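Local coordinates for protein SVS_variant_AS1 (Streptomyces sp. CWA1, PDB 6TJA) that probably cyclises geranylgeranyl diphosphate to spiroviolene, being an engineered variant of a reconstructed ancestral class I terpene cyclase, at residues A[76-81]-A[134-139]; A[29-34]-A[68-73]; A[249-254]-A[259-264]. All coordinates share one frame; numbering follows the deposited sequence.

Interaction 1: A[76-81]-A[134-139]; sequences TSLFVY and ARRFRS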
loop_
_atom_site.group_PDB
_atom_site.type_symbol
_atom_site.label_atom_id
_atom_site.label_comp_id
_atom_site.label_asym_id
_atom_site.label_seq_id
_atom_site.Cartn_x
_atom_site.Cartn_y
_atom_site.Cartn_z
ATOM N N THR A 76 -8.346 -7.986 16.556
ATOM C CA THR A 76 -8.971 -7.451 15.317
ATOM C C THR A 76 -10.077 -6.465 15.717
ATOM O O THR A 76 -10.117 -5.386 15.124
ATOM C CB THR A 76 -9.422 -8.598 14.415
ATOM O OG1 THR A 76 -10.328 -9.395 15.174
ATOM C CG2 THR A 76 -8.262 -9.441 13.934
ATOM N N SER A 77 -10.888 -6.767 16.740
ATOM C CA SER A 77 -11.921 -5.817 17.243
ATOM C C SER A 77 -11.273 -4.493 17.688
ATOM O O SER A 77 -11.810 -3.448 17.371
ATOM C CB SER A 77 -12.752 -6.425 18.336
ATOM O OG SER A 77 -13.627 -7.411 17.806
ATOM N N LEU A 78 -10.139 -4.522 18.382
ATOM C CA LEU A 78 -9.425 -3.276 18.800
ATOM C C LEU A 78 -9.142 -2.384 17.586
ATOM O O LEU A 78 -9.398 -1.162 17.653
ATOM C CB LEU A 78 -8.129 -3.655 19.518
ATOM C CG LEU A 78 -8.318 -4.392 20.846
ATOM C CD1 LEU A 78 -6.989 -4.533 21.557
ATOM C CD2 LEU A 78 -9.317 -3.668 21.733
ATOM N N PHE A 79 -8.621 -2.946 16.499
ATOM C CA PHE A 79 -8.313 -2.127 15.302
ATOM C C PHE A 79 -9.594 -1.493 14.784
ATOM O O PHE A 79 -9.499 -0.442 14.171
ATOM C CB PHE A 79 -7.668 -2.888 14.147
ATOM C CG PHE A 79 -7.469 -1.989 12.952
ATOM C CD1 PHE A 79 -6.492 -1.003 12.967
ATOM C CD2 PHE A 79 -8.280 -2.091 11.840
ATOM C CE1 PHE A 79 -6.292 -0.173 11.872
ATOM C CE2 PHE A 79 -8.137 -1.197 10.785
ATOM C CZ PHE A 79 -7.143 -0.240 10.808
ATOM N N VAL A 80 -10.753 -2.124 14.948
ATOM C CA VAL A 80 -12.007 -1.490 14.438
ATOM C C VAL A 80 -12.319 -0.263 15.305
ATOM O O VAL A 80 -12.752 0.766 14.703
ATOM C CB VAL A 80 -13.210 -2.437 14.356
ATOM C CG1 VAL A 80 -14.479 -1.663 13.979
ATOM C CG2 VAL A 80 -12.952 -3.566 13.372
ATOM N N TYR A 81 -12.095 -0.342 16.630
ATOM C CA TYR A 81 -12.246 0.829 17.546
ATOM C C TYR A 81 -11.281 1.938 17.092
ATOM O O TYR A 81 -11.679 3.130 16.901
ATOM C CB TYR A 81 -12.006 0.446 19.009
ATOM C CG TYR A 81 -13.145 -0.296 19.665
ATOM C CD1 TYR A 81 -14.305 0.358 20.031
ATOM C CD2 TYR A 81 -13.072 -1.653 19.914
ATOM C CE1 TYR A 81 -15.365 -0.317 20.627
ATOM C CE2 TYR A 81 -14.104 -2.334 20.538
ATOM C CZ TYR A 81 -15.258 -1.665 20.884
ATOM O OH TYR A 81 -16.283 -2.337 21.440
ATOM N N ALA A 134 -0.699 -3.918 16.532
ATOM C CA ALA A 134 0.285 -4.553 15.622
ATOM C C ALA A 134 1.039 -5.672 16.347
ATOM O O ALA A 134 1.271 -6.712 15.718
ATOM C CB ALA A 134 1.243 -3.540 15.063
ATOM N N ARG A 135 1.431 -5.449 17.606
ATOM C CA ARG A 135 2.209 -6.425 18.413
ATOM C C ARG A 135 1.340 -7.682 18.579
ATOM O O ARG A 135 1.831 -8.818 18.338
ATOM C CB ARG A 135 2.621 -5.796 19.749
ATOM C CG ARG A 135 3.396 -6.750 20.655
ATOM C CD ARG A 135 3.487 -6.305 22.107
ATOM N NE ARG A 135 2.203 -5.850 22.646
ATOM C CZ ARG A 135 1.154 -6.625 22.957
ATOM N NH1 ARG A 135 1.187 -7.943 22.778
ATOM N NH2 ARG A 135 0.060 -6.058 23.442
ATOM N N ARG A 136 0.066 -7.483 18.902
ATOM C CA ARG A 136 -0.913 -8.595 18.976
ATOM C C ARG A 136 -0.914 -9.365 17.648
ATOM O O ARG A 136 -0.805 -10.597 17.685
ATOM C CB ARG A 136 -2.291 -8.046 19.350
ATOM C CG ARG A 136 -2.363 -7.545 20.784
ATOM C CD ARG A 136 -3.598 -6.729 21.088
ATOM N NE ARG A 136 -3.543 -6.145 22.435
ATOM C CZ ARG A 136 -4.167 -6.616 23.511
ATOM N NH1 ARG A 136 -4.923 -7.699 23.473
ATOM N NH2 ARG A 136 -4.025 -5.989 24.652
ATOM N N PHE A 137 -1.031 -8.681 16.508
ATOM C CA PHE A 137 -1.169 -9.335 15.179
ATOM C C PHE A 137 0.069 -10.175 14.926
ATOM O O PHE A 137 -0.076 -11.255 14.386
ATOM C CB PHE A 137 -1.368 -8.315 14.061
ATOM C CG PHE A 137 -2.741 -7.702 13.984
ATOM C CD1 PHE A 137 -3.715 -7.990 14.921
ATOM C CD2 PHE A 137 -3.042 -6.807 12.976
ATOM C CE1 PHE A 137 -4.978 -7.423 14.827
ATOM C CE2 PHE A 137 -4.308 -6.261 12.869
ATOM C CZ PHE A 137 -5.276 -6.575 13.791
ATOM N N ARG A 138 1.241 -9.699 15.329
ATOM C CA ARG A 138 2.520 -10.418 15.093
ATOM C C ARG A 138 2.653 -11.591 16.076
ATOM O O ARG A 138 3.367 -12.510 15.738
ATOM C CB ARG A 138 3.720 -9.474 15.237
ATOM C CG ARG A 138 3.809 -8.427 14.135
ATOM C CD ARG A 138 5.151 -7.722 14.063
ATOM N NE ARG A 138 5.180 -6.946 12.837
ATOM C CZ ARG A 138 4.830 -5.656 12.710
ATOM N NH1 ARG A 138 4.438 -4.939 13.756
ATOM N NH2 ARG A 138 4.924 -5.088 11.518
ATOM N N SER A 139 2.000 -11.548 17.240
ATOM C CA SER A 139 2.080 -12.624 18.272
ATOM C C SER A 139 1.433 -13.909 17.741
ATOM O O SER A 139 1.972 -14.963 18.058
ATOM C CB SER A 139 1.492 -12.218 19.613
ATOM O OG SER A 139 0.075 -12.056 19.552
#

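Interaction 2: A[29-34]-A[68-73]; sequences EKRAVE and ADEDRL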
loop_
_atom_site.group_PDB
_atom_site.type_symbol
_atom_site.label_atom_id
_atom_site.label_comp_id
_atom_site.label_asym_id
_atom_site.label_seq_id
_atom_site.Cartn_x
_atom_site.Cartn_y
_atom_site.Cartn_z
ATOM N N GLU A 29 -16.058 -7.745 24.167
ATOM C CA GLU A 29 -16.378 -6.301 24.318
ATOM C C GLU A 29 -15.856 -5.784 25.671
ATOM O O GLU A 29 -15.409 -4.619 25.740
ATOM C CB GLU A 29 -17.877 -6.067 24.167
ATOM C CG GLU A 29 -18.226 -4.604 23.972
ATOM C CD GLU A 29 -19.684 -4.231 24.189
ATOM O OE1 GLU A 29 -20.558 -5.139 24.097
ATOM O OE2 GLU A 29 -19.942 -3.025 24.454
ATOM N N LYS A 30 -15.917 -6.594 26.727
ATOM C CA LYS A 30 -15.526 -6.151 28.088
ATOM C C LYS A 30 -14.024 -5.863 28.039
ATOM O O LYS A 30 -13.615 -4.765 28.411
ATOM C CB LYS A 30 -15.842 -7.221 29.138
ATOM C CG LYS A 30 -16.620 -6.736 30.346
ATOM C CD LYS A 30 -16.232 -7.418 31.648
ATOM C CE LYS A 30 -16.941 -6.799 32.841
ATOM N NZ LYS A 30 -16.876 -7.667 34.041
ATOM N N ARG A 31 -13.246 -6.819 27.543
ATOM C CA ARG A 31 -11.777 -6.671 27.379
ATOM C C ARG A 31 -11.481 -5.461 26.488
ATOM O O ARG A 31 -10.522 -4.723 26.804
ATOM C CB ARG A 31 -11.193 -7.986 26.871
ATOM C CG ARG A 31 -11.393 -9.128 27.861
ATOM C CD ARG A 31 -10.978 -10.454 27.264
ATOM N NE ARG A 31 -9.562 -10.484 26.931
ATOM C CZ ARG A 31 -8.967 -11.445 26.226
ATOM N NH1 ARG A 31 -9.658 -12.457 25.719
ATOM N NH2 ARG A 31 -7.669 -11.387 26.019
ATOM N N ALA A 32 -12.291 -5.234 25.440
ATOM C CA ALA A 32 -12.103 -4.126 24.471
ATOM C C ALA A 32 -12.293 -2.788 25.195
ATOM O O ALA A 32 -11.457 -1.890 25.026
ATOM C CB ALA A 32 -13.042 -4.277 23.299
ATOM N N VAL A 33 -13.298 -2.714 26.037
ATOM C CA VAL A 33 -13.591 -1.543 26.805
ATOM C C VAL A 33 -12.473 -1.263 27.777
ATOM O O VAL A 33 -12.126 -0.138 27.955
ATOM C CB VAL A 33 -14.916 -1.669 27.534
ATOM C CG1 VAL A 33 -15.079 -0.534 28.505
ATOM C CG2 VAL A 33 -16.047 -1.672 26.544
ATOM N N GLU A 34 -11.887 -2.276 28.381
ATOM C CA GLU A 34 -10.791 -1.990 29.277
ATOM C C GLU A 34 -9.550 -1.545 28.548
ATOM O O GLU A 34 -8.903 -0.647 28.978
ATOM C CB GLU A 34 -10.531 -3.021 30.395
ATOM C CG GLU A 34 -10.516 -4.491 30.069
ATOM C CD GLU A 34 -11.043 -5.402 31.195
ATOM O OE1 GLU A 34 -11.817 -4.959 32.069
ATOM O OE2 GLU A 34 -10.708 -6.593 31.196
ATOM N N ALA A 68 -12.005 -19.193 16.851
ATOM C CA ALA A 68 -11.761 -20.219 17.894
ATOM C C ALA A 68 -11.041 -19.572 19.079
ATOM O O ALA A 68 -11.315 -19.970 20.224
ATOM C CB ALA A 68 -10.995 -21.392 17.306
ATOM N N ASP A 69 -10.201 -18.581 18.816
ATOM C CA ASP A 69 -9.387 -17.870 19.789
ATOM C C ASP A 69 -9.873 -16.462 20.059
ATOM O O ASP A 69 -9.752 -15.602 19.240
ATOM C CB ASP A 69 -7.974 -17.800 19.262
ATOM C CG ASP A 69 -6.989 -17.372 20.281
ATOM O OD1 ASP A 69 -7.352 -16.812 21.294
ATOM O OD2 ASP A 69 -5.816 -17.607 20.042
ATOM N N GLU A 70 -10.346 -16.254 21.266
ATOM C CA GLU A 70 -10.854 -14.989 21.704
ATOM C C GLU A 70 -9.858 -13.858 21.647
ATOM O O GLU A 70 -10.220 -12.728 21.519
ATOM C CB GLU A 70 -11.299 -15.137 23.118
ATOM C CG GLU A 70 -12.747 -14.921 23.327
ATOM C CD GLU A 70 -13.250 -15.658 24.539
ATOM O OE1 GLU A 70 -13.777 -16.747 24.365
ATOM O OE2 GLU A 70 -13.109 -15.150 25.651
ATOM N N ASP A 71 -8.600 -14.178 21.792
ATOM C CA ASP A 71 -7.624 -13.145 21.740
ATOM C C ASP A 71 -7.482 -12.631 20.332
ATOM O O ASP A 71 -7.142 -11.517 20.140
ATOM C CB ASP A 71 -6.275 -13.601 22.268
ATOM C CG ASP A 71 -6.332 -14.147 23.662
ATOM O OD1 ASP A 71 -7.141 -13.752 24.477
ATOM O OD2 ASP A 71 -5.525 -15.001 23.941
ATOM N N ARG A 72 -7.735 -13.465 19.352
ATOM C CA ARG A 72 -7.628 -13.035 17.930
ATOM C C ARG A 72 -8.811 -12.130 17.595
ATOM O O ARG A 72 -8.596 -11.125 16.920
ATOM C CB ARG A 72 -7.558 -14.225 16.984
ATOM C CG ARG A 72 -6.240 -14.977 17.049
ATOM C CD ARG A 72 -6.360 -16.208 16.178
ATOM N NE ARG A 72 -5.112 -16.926 16.059
ATOM C CZ ARG A 72 -4.292 -16.926 15.008
ATOM N NH1 ARG A 72 -4.494 -16.161 13.932
ATOM N NH2 ARG A 72 -3.224 -17.699 15.070
ATOM N N LEU A 73 -10.011 -12.461 18.081
ATOM C CA LEU A 73 -11.216 -11.633 17.848
ATOM C C LEU A 73 -11.044 -10.321 18.606
ATOM O O LEU A 73 -11.543 -9.287 18.118
ATOM C CB LEU A 73 -12.478 -12.384 18.295
ATOM C CG LEU A 73 -13.779 -11.610 18.137
ATOM C CD1 LEU A 73 -13.978 -11.166 16.684
ATOM C CD2 LEU A 73 -14.951 -12.435 18.602
#

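Interaction 3: A[249-254]-A[259-264]; sequences VLMHHR and QEAVEE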
loop_
_atom_site.group_PDB
_atom_site.type_symbol
_atom_site.label_atom_id
_atom_site.label_comp_id
_atom_site.label_asym_id
_atom_site.label_seq_id
_atom_site.Cartn_x
_atom_site.Cartn_y
_atom_site.Cartn_z
ATOM N N VAL A 249 -22.451 12.859 -5.164
ATOM C CA VAL A 249 -21.765 12.605 -6.460
ATOM C C VAL A 249 -22.823 12.531 -7.567
ATOM O O VAL A 249 -22.637 13.201 -8.590
ATOM C CB VAL A 249 -20.865 11.350 -6.438
ATOM C CG1 VAL A 249 -20.446 10.961 -7.849
ATOM C CG2 VAL A 249 -19.635 11.511 -5.551
ATOM N N LEU A 250 -23.882 11.745 -7.385
ATOM C CA LEU A 250 -24.955 11.595 -8.404
ATOM C C LEU A 250 -25.729 12.913 -8.560
ATOM O O LEU A 250 -26.051 13.272 -9.717
ATOM C CB LEU A 250 -25.880 10.442 -8.023
ATOM C CG LEU A 250 -25.201 9.073 -7.967
ATOM C CD1 LEU A 250 -26.132 8.058 -7.345
ATOM C CD2 LEU A 250 -24.769 8.602 -9.348
ATOM N N MET A 251 -26.015 13.625 -7.471
ATOM C CA MET A 251 -26.715 14.938 -7.535
ATOM C C MET A 251 -25.897 15.917 -8.379
ATOM O O MET A 251 -26.491 16.518 -9.293
ATOM C CB MET A 251 -26.975 15.531 -6.149
ATOM C CG MET A 251 -28.029 14.745 -5.409
ATOM S SD MET A 251 -28.295 15.311 -3.742
ATOM C CE MET A 251 -28.893 16.974 -4.053
ATOM N N HIS A 252 -24.588 16.019 -8.136
ATOM C CA HIS A 252 -23.686 16.949 -8.861
ATOM C C HIS A 252 -23.503 16.495 -10.314
ATOM O O HIS A 252 -23.650 17.347 -11.203
ATOM C CB HIS A 252 -22.355 17.091 -8.118
ATOM C CG HIS A 252 -21.446 18.116 -8.713
ATOM N ND1 HIS A 252 -20.551 17.819 -9.729
ATOM C CD2 HIS A 252 -21.293 19.425 -8.450
ATOM C CE1 HIS A 252 -19.885 18.904 -10.059
ATOM N NE2 HIS A 252 -20.328 19.898 -9.303
ATOM N N HIS A 253 -23.179 15.216 -10.577
ATOM C CA HIS A 253 -22.702 14.784 -11.921
ATOM C C HIS A 253 -23.872 14.406 -12.855
ATOM O O HIS A 253 -23.689 14.536 -14.071
ATOM C CB HIS A 253 -21.613 13.715 -11.812
ATOM C CG HIS A 253 -20.324 14.280 -11.319
ATOM N ND1 HIS A 253 -19.480 15.021 -12.130
ATOM C CD2 HIS A 253 -19.746 14.252 -10.089
ATOM C CE1 HIS A 253 -18.419 15.409 -11.442
ATOM N NE2 HIS A 253 -18.561 14.956 -10.167
ATOM N N ARG A 254 -25.035 14.018 -12.326
ATOM C CA ARG A 254 -26.211 13.632 -13.147
ATOM C C ARG A 254 -27.353 14.644 -12.955
ATOM O O ARG A 254 -28.432 14.395 -13.487
ATOM C CB ARG A 254 -26.620 12.195 -12.798
ATOM C CG ARG A 254 -25.470 11.184 -12.812
ATOM C CD ARG A 254 -25.237 10.530 -14.165
ATOM N NE ARG A 254 -26.512 9.953 -14.588
ATOM C CZ ARG A 254 -27.003 8.772 -14.192
ATOM N NH1 ARG A 254 -26.309 7.958 -13.401
ATOM N NH2 ARG A 254 -28.199 8.413 -14.623
ATOM N N GLN A 259 -33.751 12.516 -3.895
ATOM C CA GLN A 259 -34.625 11.317 -4.001
ATOM C C GLN A 259 -34.195 10.456 -5.193
ATOM O O GLN A 259 -34.108 9.248 -4.995
ATOM C CB GLN A 259 -36.110 11.662 -4.141
ATOM C CG GLN A 259 -37.020 10.430 -4.065
ATOM C CD GLN A 259 -36.755 9.544 -2.861
ATOM O OE1 GLN A 259 -36.568 10.015 -1.739
ATOM N NE2 GLN A 259 -36.716 8.237 -3.084
ATOM N N GLU A 260 -33.962 11.040 -6.379
ATOM C CA GLU A 260 -33.487 10.286 -7.580
ATOM C C GLU A 260 -32.103 9.662 -7.290
ATOM O O GLU A 260 -31.914 8.480 -7.590
ATOM C CB GLU A 260 -33.454 11.194 -8.817
ATOM C CG GLU A 260 -34.836 11.648 -9.310
ATOM C CD GLU A 260 -34.831 12.865 -10.238
ATOM O OE1 GLU A 260 -33.752 13.441 -10.450
ATOM O OE2 GLU A 260 -35.919 13.248 -10.739
ATOM N N ALA A 261 -31.178 10.405 -6.686
ATOM C CA ALA A 261 -29.835 9.910 -6.303
ATOM C C ALA A 261 -29.977 8.730 -5.328
ATOM O O ALA A 261 -29.270 7.725 -5.539
ATOM C CB ALA A 261 -28.972 11.017 -5.732
ATOM N N VAL A 262 -30.855 8.808 -4.329
ATOM C CA VAL A 262 -31.037 7.695 -3.338
ATOM C C VAL A 262 -31.433 6.412 -4.096
ATOM O O VAL A 262 -30.898 5.322 -3.768
ATOM C CB VAL A 262 -32.054 8.050 -2.228
ATOM C CG1 VAL A 262 -32.519 6.821 -1.435
ATOM C CG2 VAL A 262 -31.507 9.110 -1.289
ATOM N N GLU A 263 -32.342 6.534 -5.067
ATOM C CA GLU A 263 -32.837 5.415 -5.911
ATOM C C GLU A 263 -31.726 4.921 -6.848
ATOM O O GLU A 263 -31.557 3.705 -6.949
ATOM C CB GLU A 263 -34.078 5.863 -6.673
ATOM C CG GLU A 263 -35.287 5.917 -5.751
ATOM C CD GLU A 263 -36.582 6.364 -6.398
ATOM O OE1 GLU A 263 -36.753 6.089 -7.619
ATOM O OE2 GLU A 263 -37.420 6.988 -5.681
ATOM N N GLU A 264 -31.041 5.824 -7.550
ATOM C CA GLU A 264 -29.896 5.454 -8.409
ATOM C C GLU A 264 -28.844 4.719 -7.564
ATOM O O GLU A 264 -28.301 3.691 -8.023
ATOM C CB GLU A 264 -29.315 6.688 -9.097
ATOM C CG GLU A 264 -28.216 6.339 -10.101
ATOM C CD GLU A 264 -28.634 5.385 -11.220
ATOM O OE1 GLU A 264 -29.859 5.217 -11.436
ATOM O OE2 GLU A 264 -27.734 4.819 -11.889
#

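Interaction 1: A[76-81]-A[134-139]
Phe137 reaches across from segment 134-139 of helix 126-140 to Thr76, its side chain meeting that of the threonine at about a right angle. At CB the chain turns so that CG lies beside the backbone N and anti to the carbonyl carbon (chi1 -76°), which carries the far end of the ring to segment 76-81 of helix 70-91. There CE1 lies 3.8 Å from Thr76 N, which sits at the ring edge and in its plane, and 4.0 Å from Thr76 CG2. The tip, CZ, meets Thr76 CA at 4.1 Å and ends 4.4 Å from Phe79 CB. Threonine suits this place because its methyl touches CE1 and CZ of the ring while OG1 is hydrogen-bonded to the carbonyl oxygen of Arg72. Beside this, Leu78 CD1 rests over a face of the Arg136 guanidinium, 3.9 Å from NE and offset toward the rim; NE itself is held by Asp132. Phe149 meets both phenylalanines edge-to-face, and Met194 and Ile197 also touch Phe137. Were Phe137 cut back to alanine, a gap is likely to open beside Thr76 and Phe79, depriving Phe149 of one aromatic partner. The two segments run nearly antiparallel, their axes 156° apart and 10.3 Å distant, a buried helix pairing characteristic of the all-helical class I terpene cyclase fold.

Interaction 2: A[29-34]-A[68-73]
Arg31 and Asp71 meet with their flat groups almost perpendicular, the guanidinium and carboxylate planes standing 89° apart. The arginine comes end-on and directs both terminal nitrogens at a single oxygen: NH2 lies 2.9 Å from Asp71 OD1, with an N-H...O angle of 155°, and NH1 lies 3.1 Å from the same Asp71 OD1 in a more bent bond. OD1 lies in the guanidinium plane, so both N-H groups can point at it from the edge, but the aspartate is not met in the usual side-by-side pairing of two oxygens with two nitrogens. NH1 approaches nearly in line with the C-O bond, whereas NH2 comes from above the carboxylate plane. A bend in the arginine chain (chi3 63°) brings the guanidinium round to this position. Its length also suits arginine to the task, since the nearest CA atoms of the two segments, those of Arg31 and Asp71, are 9.5 Å apart.

Glu70 crosses Arg31 at about a right angle and places CB 4.1 Å from Arg31 NH1, at the guanidinium edge. Its carboxylate adds negative charge nearby but makes its salt bridge with Arg24. Behind this acidic pair Asp69 occupies the N-cap, its OD1 accepting from Asp71 N at 3.0 Å. Three acidic residues thus gather where helix 70-91 begins, a charge probably favourable to the helix dipole. The arrangement is a capped helix start, clamped at the protein surface to helix 25-38 by a forked salt bridge.

Interaction 3: A[249-254]-A[259-264]
Segments 249-254 and 259-264, from helices 246-254 and 258-283, cross at 111° with their axes 9.0 Å apart at closest approach, and they come closest where Leu250 and Ala261 bring their CA atoms to 5.6 Å. So close an approach suits alanine, whose single methyl is met by two side chains: Ala261 CB lies 3.9 Å from Leu250 CB and equally 3.9 Å from Met251 CG. The branched end of Leu250 passes further along the second helix, CD1 lying 3.6 Å from the carbonyl oxygen of Ala261 and 3.9 Å from Glu264 CG. Glu264 leaves its helix with CG anti to the backbone N (chi1 -174°) and then bends at the next bond, so its methylenes pack on the leucine while its carboxylate turns to Arg254. That arginine, folded by two bends, presents the edge of its guanidinium, with Glu264 OE2 near its plane; the two flat groups are 79° apart, and NH1 stands 3.8 Å from OE2. With no hydrogen bond across the segments and a salt bridge this long, the corner between these two successive helices relies chiefly on apolar contact, and the opposite charges of exposed Arg254 and partly exposed Glu264 probably add only a modest attraction.

From the N terminus, interaction 2 comes first: it closes a loop of 33 residues, bringing the start of helix 70-91 back against helix 25-38. Interaction 1 opens a little further along that same helix and closes a 52-residue loop onto helix 126-140. Interaction 3 comes much later and spans merely four residues, joining two successive helices. The three loops follow in series, none enclosing or crossing another. Interactions 1 and 2 adjoin, sharing helix 70-91, and Tyr81 and Leu78 both pack on Ala32. Interaction 3 lies on the opposite side of the chain's centre, its own centre about 38 Å from that of interaction 1.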